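Local coordinates for protein beta2-microglobulin (Anolis carolinensis, PDB 7CPO) that probably serves as the light chain of MHC class I, pairing with the heavy chain in the complex that presents peptides to T cells, at residues Cys80-His84 with Ile85-Gln89. Sequence-based numbering, arbitrary orientation.
Sequences CKVEH and ITLPQ
The imidazole of His-84 meets Ile-85 over one face and Thr-86 at its edge. The methyl CG2 of Ile-85 sits over that face in a CH-pi contact, 3.7 Å from the ring centroid and displaced toward the rim, where it comes nearest to CE1 and NE2. Thr-86 OG1 lies in the ring plane. Thr-86 OG1 and His-84 ND1 form a nearly straight hydrogen bond of 2.9 Å. The chi1 of Thr-86 is 62°, which puts OG1 between its own backbone N and carbonyl carbon, on the side where ND1 lies. NE2 is bonded to the carbonyl of Pro-32, and Phe-30 makes an edge-to-face contact with the ring. With NE2 giving its proton to Pro-32 O, ND1 probably accepts from the hydroxyl if the ring is neutral. Both ring nitrogens are thus satisfied, and the ring's rotation is fixed. With an alanine here, Thr-86 OG1 and the Pro-32 carbonyl would probably lose their partner, and a gap would open under the Ile-85 methyl. His-84 to Leu-87 is a type I beta turn, opening the loop between strands 78-83 and 91-94 of the immunoglobulin C1-set fold. Leu-87 N closes it onto His-84 O at 2.7 Å, approaching from above the carbonyl plane. Leu-87 then reaches back beside the strand. Leu-87 CD1 lies 3.7 Å from Val-82 O and 4.1 Å from Val-82 CG1. Val-82 also packs against Val-7 of strand 6-11 and Tyr-93 of strand 91-94.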
loop_
_atom_site.group_PDB
_atom_site.type_symbol
_atom_site.label_atom_id
_atom_site.label_comp_id
_atom_site.label_asym_id
_atom_site.label_seq_id
_atom_site.Cartn_x
_atom_site.Cartn_y
_atom_site.Cartn_z
ATOM N N CYS B 80 -2.407 15.569 -12.271
ATOM C CA CYS B 80 -1.723 15.339 -11.014
ATOM C C CYS B 80 -0.264 15.733 -11.183
ATOM O O CYS B 80 0.396 15.293 -12.124
ATOM C CB CYS B 80 -1.858 13.867 -10.582
ATOM S SG CYS B 80 -0.773 13.421 -9.210
ATOM N N LYS B 81 0.234 16.564 -10.281
ATOM C CA LYS B 81 1.614 17.018 -10.309
ATOM C C LYS B 81 2.384 16.306 -9.204
ATOM O O LYS B 81 2.082 16.483 -8.017
ATOM C CB LYS B 81 1.677 18.534 -10.136
ATOM C CG LYS B 81 3.065 19.145 -10.207
ATOM C CD LYS B 81 2.983 20.627 -9.846
ATOM C CE LYS B 81 4.314 21.179 -9.360
ATOM N NZ LYS B 81 4.209 22.631 -8.998
ATOM N N VAL B 82 3.378 15.511 -9.594
ATOM C CA VAL B 82 4.206 14.733 -8.675
ATOM C C VAL B 82 5.611 15.324 -8.662
ATOM O O VAL B 82 6.246 15.450 -9.716
ATOM C CB VAL B 82 4.256 13.250 -9.084
ATOM C CG1 VAL B 82 5.210 12.472 -8.170
ATOM C CG2 VAL B 82 2.855 12.643 -9.093
ATOM N N GLU B 83 6.099 15.668 -7.472
ATOM C CA GLU B 83 7.474 16.110 -7.275
ATOM C C GLU B 83 8.203 15.124 -6.369
ATOM O O GLU B 83 7.661 14.710 -5.336
ATOM C CB GLU B 83 7.516 17.506 -6.663
ATOM C CG GLU B 83 6.617 18.487 -7.352
ATOM C CD GLU B 83 6.356 19.691 -6.494
ATOM O OE1 GLU B 83 5.211 19.871 -6.024
ATOM O OE2 GLU B 83 7.314 20.447 -6.264
ATOM N N HIS B 84 9.431 14.762 -6.745
ATOM C CA HIS B 84 10.198 13.768 -6.002
ATOM C C HIS B 84 11.678 13.930 -6.312
ATOM O O HIS B 84 12.053 14.395 -7.389
ATOM C CB HIS B 84 9.744 12.340 -6.336
ATOM C CG HIS B 84 10.384 11.286 -5.487
ATOM N ND1 HIS B 84 11.252 10.345 -5.997
ATOM C CD2 HIS B 84 10.286 11.026 -4.163
ATOM C CE1 HIS B 84 11.658 9.549 -5.024
ATOM N NE2 HIS B 84 11.082 9.938 -3.903
ATOM N N ILE B 85 12.511 13.489 -5.362
ATOM C CA ILE B 85 13.964 13.647 -5.456
ATOM C C ILE B 85 14.528 13.045 -6.738
ATOM O O ILE B 85 15.566 13.497 -7.234
ATOM C CB ILE B 85 14.631 13.021 -4.216
ATOM C CG1 ILE B 85 16.125 13.328 -4.183
ATOM C CG2 ILE B 85 14.395 11.535 -4.193
ATOM C CD1 ILE B 85 16.460 14.506 -3.332
ATOM N N THR B 86 13.879 12.015 -7.284
ATOM C CA THR B 86 14.315 11.398 -8.531
ATOM C C THR B 86 13.808 12.123 -9.768
ATOM O O THR B 86 14.209 11.769 -10.881
ATOM C CB THR B 86 13.844 9.947 -8.595
ATOM O OG1 THR B 86 12.406 9.911 -8.577
ATOM C CG2 THR B 86 14.405 9.158 -7.418
ATOM N N LEU B 87 12.926 13.104 -9.609
ATOM C CA LEU B 87 12.331 13.798 -10.746
ATOM C C LEU B 87 12.918 15.198 -10.837
ATOM O O LEU B 87 12.529 16.084 -10.057
ATOM C CB LEU B 87 10.806 13.860 -10.610
ATOM C CG LEU B 87 10.107 12.503 -10.530
ATOM C CD1 LEU B 87 8.589 12.674 -10.548
ATOM C CD2 LEU B 87 10.580 11.590 -11.650
ATOM N N PRO B 88 13.852 15.449 -11.762
ATOM C CA PRO B 88 14.490 16.780 -11.818
ATOM C C PRO B 88 13.503 17.919 -12.049
ATOM O O PRO B 88 13.647 18.997 -11.453
ATOM C CB PRO B 88 15.495 16.629 -12.970
ATOM C CG PRO B 88 15.740 15.138 -13.077
ATOM C CD PRO B 88 14.427 14.504 -12.737
ATOM N N GLN B 89 12.490 17.703 -12.893
ATOM C CA GLN B 89 11.382 18.634 -13.032
ATOM C C GLN B 89 10.107 18.008 -12.481
ATOM O O GLN B 89 10.004 16.786 -12.428
ATOM C CB GLN B 89 11.167 19.006 -14.503
ATOM C CG GLN B 89 12.448 19.392 -15.205
ATOM C CD GLN B 89 12.794 20.858 -14.991
ATOM O OE1 GLN B 89 12.287 21.509 -14.068
ATOM N NE2 GLN B 89 13.662 21.388 -15.846
#